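Local coordinates for tail fiber protein (Acinetobacter phage AM24, PDB 5W5P) that probably serves as the trimeric tailspike with which the phage recognises the capsular polysaccharide of its Acinetobacter host, at residues 181-185 / 186-190; 219-223 / 224-228. All blocks are in the same frame, centred on the assembly; numbering follows the deposited sequence.

Contact 1 (181-185 / 186-190)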
ATOM      1  N   ILE A 181     -18.685 -11.295  21.814  1.00 45.92           N
ATOM      2  CA  ILE A 181     -19.652 -12.375  21.638  1.00 46.01           C
ATOM      3  C   ILE A 181     -19.028 -13.586  20.968  1.00 42.38           C
ATOM      4  O   ILE A 181     -19.592 -14.685  21.037  1.00 48.16           O
ATOM      5  CB  ILE A 181     -20.883 -11.927  20.825  1.00 45.87           C
ATOM      6  CG1 ILE A 181     -20.454 -11.148  19.584  1.00 45.43           C
ATOM      7  CG2 ILE A 181     -21.851 -11.134  21.696  1.00 43.92           C
ATOM      8  CD1 ILE A 181     -21.472 -11.193  18.474  1.00 46.46           C
ATOM      9  N   PHE A 182     -17.888 -13.419  20.310  1.00 38.07           N
ATOM     10  CA  PHE A 182     -17.160 -14.522  19.705  1.00 40.55           C
ATOM     11  C   PHE A 182     -15.789 -14.613  20.354  1.00 46.12           C
ATOM     12  O   PHE A 182     -15.074 -13.609  20.459  1.00 48.13           O
ATOM     13  CB  PHE A 182     -17.048 -14.338  18.190  1.00 39.32           C
ATOM     14  CG  PHE A 182     -18.330 -14.615  17.460  1.00 39.49           C
ATOM     15  CD1 PHE A 182     -18.871 -15.893  17.448  1.00 37.85           C
ATOM     16  CD2 PHE A 182     -19.010 -13.596  16.813  1.00 44.91           C
ATOM     17  CE1 PHE A 182     -20.062 -16.154  16.789  1.00 38.15           C
ATOM     18  CE2 PHE A 182     -20.204 -13.848  16.150  1.00 44.81           C
ATOM     19  CZ  PHE A 182     -20.729 -15.132  16.138  1.00 40.92           C
ATOM     20  N   THR A 183     -15.441 -15.810  20.816  1.00 44.36           N
ATOM     21  CA  THR A 183     -14.166 -16.045  21.475  1.00 39.42           C
ATOM     22  C   THR A 183     -13.757 -17.484  21.188  1.00 41.16           C
ATOM     23  O   THR A 183     -14.377 -18.169  20.370  1.00 42.30           O
ATOM     24  CB  THR A 183     -14.277 -15.744  22.975  1.00 39.55           C
ATOM     25  OG1 THR A 183     -12.992 -15.877  23.590  1.00 43.60           O
ATOM     26  CG2 THR A 183     -15.250 -16.708  23.644  1.00 39.33           C
ATOM     27  N   SER A 184     -12.711 -17.948  21.861  1.00 42.25           N
ATOM     28  CA  SER A 184     -12.312 -19.340  21.744  1.00 41.12           C
ATOM     29  C   SER A 184     -13.125 -20.190  22.709  1.00 46.22           C
ATOM     30  O   SER A 184     -13.378 -19.789  23.849  1.00 44.96           O
ATOM     31  CB  SER A 184     -10.820 -19.500  22.024  1.00 39.97           C
ATOM     32  OG  SER A 184     -10.540 -19.282  23.397  1.00 42.68           O
ATOM     33  N   LYS A 185     -13.545 -21.369  22.241  1.00 50.44           N
ATOM     34  CA  LYS A 185     -14.320 -22.261  23.098  1.00 47.60           C
ATOM     35  C   LYS A 185     -13.512 -22.711  24.308  1.00 47.07           C
ATOM     36  O   LYS A 185     -14.059 -22.843  25.409  1.00 52.30           O
ATOM     37  CB  LYS A 185     -14.812 -23.470  22.304  1.00 46.67           C
ATOM     38  CG  LYS A 185     -15.712 -24.407  23.105  1.00 49.27           C
ATOM     39  CD  LYS A 185     -16.125 -25.627  22.286  1.00 49.08           C
ATOM     40  CE  LYS A 185     -17.605 -25.599  21.952  1.00 53.63           C
ATOM     41  NZ  LYS A 185     -18.407 -26.526  22.803  1.00 59.99           N
ATOM     42  N   ARG A 186     -12.207 -22.942  24.134  1.00 44.83           N
ATOM     43  CA  ARG A 186     -11.423 -23.494  25.234  1.00 45.25           C
ATOM     44  C   ARG A 186     -11.119 -22.472  26.319  1.00 48.63           C
ATOM     45  O   ARG A 186     -10.603 -22.855  27.375  1.00 51.15           O
ATOM     46  CB  ARG A 186     -10.123 -24.109  24.718  1.00 42.97           C
ATOM     47  CG  ARG A 186      -9.167 -23.146  24.050  1.00 44.71           C
ATOM     48  CD  ARG A 186      -7.868 -23.856  23.733  1.00 42.05           C
ATOM     49  NE  ARG A 186      -6.962 -23.038  22.935  1.00 45.78           N
ATOM     50  CZ  ARG A 186      -5.704 -23.373  22.654  1.00 46.37           C
ATOM     51  NH1 ARG A 186      -5.200 -24.509  23.111  1.00 45.92           N
ATOM     52  NH2 ARG A 186      -4.948 -22.573  21.914  1.00 47.39           N
ATOM     53  N   SER A 187     -11.431 -21.197  26.096  1.00 49.95           N
ATOM     54  CA  SER A 187     -11.331 -20.183  27.138  1.00 46.96           C
ATOM     55  C   SER A 187     -12.605 -20.046  27.960  1.00 46.54           C
ATOM     56  O   SER A 187     -12.576 -19.396  29.011  1.00 50.67           O
ATOM     57  CB  SER A 187     -10.984 -18.823  26.525  1.00 47.39           C
ATOM     58  OG  SER A 187     -12.121 -18.236  25.914  1.00 44.09           O
ATOM     59  N   ILE A 188     -13.718 -20.634  27.518  1.00 42.92           N
ATOM     60  CA  ILE A 188     -14.965 -20.530  28.265  1.00 46.59           C
ATOM     61  C   ILE A 188     -14.844 -21.319  29.562  1.00 50.22           C
ATOM     62  O   ILE A 188     -14.506 -22.508  29.558  1.00 51.16           O
ATOM     63  CB  ILE A 188     -16.146 -21.020  27.415  1.00 46.94           C
ATOM     64  CG1 ILE A 188     -16.328 -20.112  26.196  1.00 45.14           C
ATOM     65  CG2 ILE A 188     -17.422 -21.067  28.253  1.00 44.01           C
ATOM     66  CD1 ILE A 188     -17.318 -20.631  25.180  1.00 41.51           C
ATOM     67  N   GLY A 189     -15.135 -20.655  30.682  1.00 52.87           N
ATOM     68  CA  GLY A 189     -14.882 -21.199  31.994  1.00 53.00           C
ATOM     69  C   GLY A 189     -13.528 -20.840  32.571  1.00 53.97           C
ATOM     70  O   GLY A 189     -13.327 -20.986  33.781  1.00 55.49           O
ATOM     71  N   LEU A 190     -12.596 -20.377  31.742  1.00 50.15           N
ATOM     72  CA  LEU A 190     -11.278 -19.926  32.175  1.00 49.79           C
ATOM     73  C   LEU A 190     -10.944 -18.601  31.520  1.00 48.27           C
ATOM     74  O   LEU A 190      -9.850 -18.394  30.994  1.00 49.95           O
ATOM     75  CB  LEU A 190     -10.202 -20.957  31.856  1.00 51.86           C
ATOM     76  CG  LEU A 190     -10.472 -22.394  32.290  1.00 53.60           C
ATOM     77  CD1 LEU A 190      -9.866 -23.373  31.299  1.00 47.35           C
ATOM     78  CD2 LEU A 190      -9.932 -22.617  33.692  1.00 55.36           C
TER
HETATM   79  O   HOH W   1     -13.188 -15.900  26.404  1.00 35.27           O
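Ser187 folds back onto Ser184 three residues earlier and grips its carbonyl oxygen twice. Ser187 OG donates to Ser184 O at 2.9 Å, lying 22° from the carbonyl plane, while Ser187 N reaches the same oxygen at 3.3 Å from well above that plane, on the same face. The hydroxyl can join in because chi1 of Ser187 (77°) sets OG between its backbone N and carbonyl carbon, turned back toward the strand. There it is also met by a water that donates to Ser187 OG at 2.6 Å and is hydrogen-bonded to Thr183 OG1 at 2.8 Å, so the two buried hydroxyls are bridged. Ser184 OG lies 3.2 Å from Ser187 CB and bonds to Leu197 O, which completes the tight part of the contact. One residue on, Ile188 N donates to Lys185 O at 3.1 Å, and CB of Ile188 rests 3.4 Å from Lys185 O. This outer side is looser: Ile188 is exposed, and the Lys185 chain runs away from the turn into solvent, where its ammonium forms a long, weak ion pair with Asp130. Arg186, by contrast, is held by Tyr198, through NH2 to Tyr198 O and a cation-pi contact with the ring. Consecutive beta turns, 184-187, 185-188 and a type II turn 187-190 with Gly189 third, thus end a short strand of the parallel beta-helix expected of a tailspike.

Contact 2 (219-223 / 224-228)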
ATOM      1  N   VAL A 219     -19.192  -5.823  22.042  1.00 48.38           N
ATOM      2  CA  VAL A 219     -17.908  -6.183  21.456  1.00 37.25           C
ATOM      3  C   VAL A 219     -18.121  -7.434  20.617  1.00 36.83           C
ATOM      4  O   VAL A 219     -18.771  -8.380  21.071  1.00 40.57           O
ATOM      5  CB  VAL A 219     -16.834  -6.421  22.534  1.00 41.39           C
ATOM      6  CG1 VAL A 219     -15.550  -6.960  21.903  1.00 36.69           C
ATOM      7  CG2 VAL A 219     -16.576  -5.133  23.331  1.00 37.95           C
ATOM      8  N   VAL A 220     -17.591  -7.434  19.392  1.00 37.43           N
ATOM      9  CA  VAL A 220     -17.838  -8.527  18.452  1.00 37.86           C
ATOM     10  C   VAL A 220     -16.789  -9.618  18.628  1.00 41.55           C
ATOM     11  O   VAL A 220     -17.124 -10.782  18.876  1.00 43.99           O
ATOM     12  CB  VAL A 220     -17.868  -8.025  16.997  1.00 38.82           C
ATOM     13  CG1 VAL A 220     -18.198  -9.170  16.041  1.00 34.95           C
ATOM     14  CG2 VAL A 220     -18.871  -6.888  16.848  1.00 42.81           C
ATOM     15  N   VAL A 221     -15.514  -9.254  18.515  1.00 43.70           N
ATOM     16  CA  VAL A 221     -14.413 -10.207  18.564  1.00 42.54           C
ATOM     17  C   VAL A 221     -13.645 -10.009  19.864  1.00 43.61           C
ATOM     18  O   VAL A 221     -13.230  -8.888  20.186  1.00 43.40           O
ATOM     19  CB  VAL A 221     -13.484 -10.052  17.347  1.00 41.56           C
ATOM     20  CG1 VAL A 221     -12.194 -10.843  17.556  1.00 37.61           C
ATOM     21  CG2 VAL A 221     -14.189 -10.501  16.070  1.00 42.90           C
ATOM     22  N   ASN A 222     -13.459 -11.097  20.610  1.00 44.75           N
ATOM     23  CA  ASN A 222     -12.580 -11.108  21.777  1.00 39.99           C
ATOM     24  C   ASN A 222     -11.162 -11.328  21.279  1.00 40.93           C
ATOM     25  O   ASN A 222     -10.772 -12.455  20.961  1.00 44.70           O
ATOM     26  CB  ASN A 222     -12.991 -12.195  22.764  1.00 38.13           C
ATOM     27  CG  ASN A 222     -12.273 -12.076  24.096  1.00 45.18           C
ATOM     28  OD1 ASN A 222     -11.129 -11.621  24.164  1.00 48.62           O
ATOM     29  ND2 ASN A 222     -12.944 -12.487  25.167  1.00 45.90           N
ATOM     30  N   GLY A 223     -10.382 -10.247  21.209  1.00 38.30           N
ATOM     31  CA  GLY A 223      -9.024 -10.332  20.702  1.00 37.28           C
ATOM     32  C   GLY A 223      -8.040 -11.007  21.633  1.00 36.61           C
ATOM     33  O   GLY A 223      -6.908 -11.275  21.212  1.00 35.83           O
ATOM     34  N   ASP A 224      -8.431 -11.269  22.885  1.00 37.94           N
ATOM     35  CA  ASP A 224      -7.583 -12.052  23.777  1.00 38.31           C
ATOM     36  C   ASP A 224      -7.462 -13.492  23.309  1.00 39.59           C
ATOM     37  O   ASP A 224      -6.457 -14.152  23.601  1.00 41.39           O
ATOM     38  CB  ASP A 224      -8.140 -12.041  25.203  1.00 41.84           C
ATOM     39  CG  ASP A 224      -7.924 -10.727  25.917  1.00 42.73           C
ATOM     40  OD1 ASP A 224      -6.772 -10.238  25.965  1.00 43.34           O
ATOM     41  OD2 ASP A 224      -8.917 -10.187  26.447  1.00 40.92           O
ATOM     42  N   ARG A 225      -8.481 -14.003  22.605  1.00 40.79           N
ATOM     43  CA  ARG A 225      -8.598 -15.426  22.304  1.00 42.15           C
ATOM     44  C   ARG A 225      -8.720 -15.749  20.824  1.00 43.78           C
ATOM     45  O   ARG A 225      -8.652 -16.929  20.467  1.00 42.11           O
ATOM     46  CB  ARG A 225      -9.811 -16.034  23.031  1.00 38.01           C
ATOM     47  CG  ARG A 225      -9.906 -15.671  24.491  1.00 38.80           C
ATOM     48  CD  ARG A 225      -8.618 -15.979  25.245  1.00 39.43           C
ATOM     49  NE  ARG A 225      -8.742 -15.726  26.678  1.00 41.68           N
ATOM     50  CZ  ARG A 225      -7.768 -15.933  27.558  1.00 43.92           C
ATOM     51  NH1 ARG A 225      -6.591 -16.388  27.150  1.00 41.11           N
ATOM     52  NH2 ARG A 225      -7.965 -15.666  28.844  1.00 42.42           N
ATOM     53  N   LEU A 226      -8.887 -14.749  19.960  1.00 46.25           N
ATOM     54  CA  LEU A 226      -9.062 -14.954  18.526  1.00 42.96           C
ATOM     55  C   LEU A 226      -7.896 -14.301  17.798  1.00 41.46           C
ATOM     56  O   LEU A 226      -7.788 -13.069  17.770  1.00 40.56           O
ATOM     57  CB  LEU A 226     -10.400 -14.382  18.058  1.00 41.99           C
ATOM     58  CG  LEU A 226     -11.627 -15.098  18.638  1.00 42.89           C
ATOM     59  CD1 LEU A 226     -12.931 -14.606  18.016  1.00 44.55           C
ATOM     60  CD2 LEU A 226     -11.484 -16.597  18.464  1.00 39.28           C
ATOM     61  N   TYR A 227      -7.021 -15.125  17.225  1.00 43.34           N
ATOM     62  CA  TYR A 227      -5.881 -14.671  16.441  1.00 39.88           C
ATOM     63  C   TYR A 227      -6.096 -15.018  14.975  1.00 40.58           C
ATOM     64  O   TYR A 227      -6.942 -15.847  14.629  1.00 44.38           O
ATOM     65  CB  TYR A 227      -4.574 -15.310  16.925  1.00 41.29           C
ATOM     66  CG  TYR A 227      -4.232 -15.080  18.383  1.00 41.17           C
ATOM     67  CD1 TYR A 227      -4.798 -14.030  19.097  1.00 38.31           C
ATOM     68  CD2 TYR A 227      -3.322 -15.909  19.041  1.00 40.32           C
ATOM     69  CE1 TYR A 227      -4.484 -13.821  20.427  1.00 42.40           C
ATOM     70  CE2 TYR A 227      -2.997 -15.704  20.376  1.00 39.08           C
ATOM     71  CZ  TYR A 227      -3.584 -14.660  21.061  1.00 41.63           C
ATOM     72  OH  TYR A 227      -3.275 -14.440  22.383  1.00 42.09           O
ATOM     73  N   ASN A 228      -5.300 -14.383  14.116  1.00 37.95           N
ATOM     74  CA  ASN A 228      -5.357 -14.589  12.672  1.00 34.14           C
ATOM     75  C   ASN A 228      -6.787 -14.410  12.159  1.00 39.07           C
ATOM     76  O   ASN A 228      -7.415 -15.332  11.634  1.00 40.75           O
ATOM     77  CB  ASN A 228      -4.793 -15.961  12.288  1.00 34.72           C
ATOM     78  CG  ASN A 228      -3.305 -16.098  12.596  1.00 41.61           C
ATOM     79  OD1 ASN A 228      -2.761 -15.386  13.438  1.00 41.37           O
ATOM     80  ND2 ASN A 228      -2.648 -17.029  11.917  1.00 35.66           N
TER
HETATM   81  O   HOH W   2     -11.140 -11.877  27.462  1.00 42.62           O
HETATM   82  O   HOH W   3      -6.228 -10.786  18.812  1.00 42.23           O
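With chi1 at -169°, Asn222 holds CG opposite its backbone N, and chi2 (-31°) turns OD1 toward the chain ahead, where it accepts from Asp224 N at 3.0 Å. The donor sits close to the amide plane, only 16° from it, and this closes an Asx turn. The backbone carbonyl of Asn222 closes a beta turn over the same corner by accepting from Arg225 N at 3.2 Å; Leu226 N adds a weak bond to that oxygen at 3.1 Å. A water links the polar ends, accepting from Asn222 ND2 and donating to Asp224 OD2, each at 3.0 Å. The Asp224 carboxylate is then held firmly by a salt bridge to Arg249 and by the backbone N-H groups of Thr246 and Gln247. On the apolar flank Val221 CG1 meets Leu226 CD1 at 3.9 Å. Gly223 O lies in the plane of the Tyr227 ring at its edge, 3.6 Å from CE1, and a water donates to both Gly223 O and Leu226 O. Tyr227 OH bonds to Arg249 and Asp196. The turn carries the chain from strand 219-222, paired with 241-244, to the weakly bonded strand 226-227 beside 199-204, with Leu226 packed on Phe182, Thr199 and Leu202.

From the N terminus, contact 1 closes first, turning the chain into a loop where strand 182-184 ends. The chain then passes through strands 199-204 and 209-211 before contact 2 rounds the corner after strand 219-222. The two are in series, neither nested nor crossed, yet their centres lie only 10 Å apart because one coil of the beta-helix brings the chain back alongside itself. Probable backbone hydrogen bonds, Ile181 N to Val219 O and Phe182 O to Asn222 N, both 3.0 Å, join 181-182 to strand 219-222. Beyond them Arg225 packs its CG 3.2 Å from Thr183 OG1, while its NH2 donates to the carbonyl oxygens of Glu191 and Ser193, tying the loop after contact 1 to the turn of contact 2.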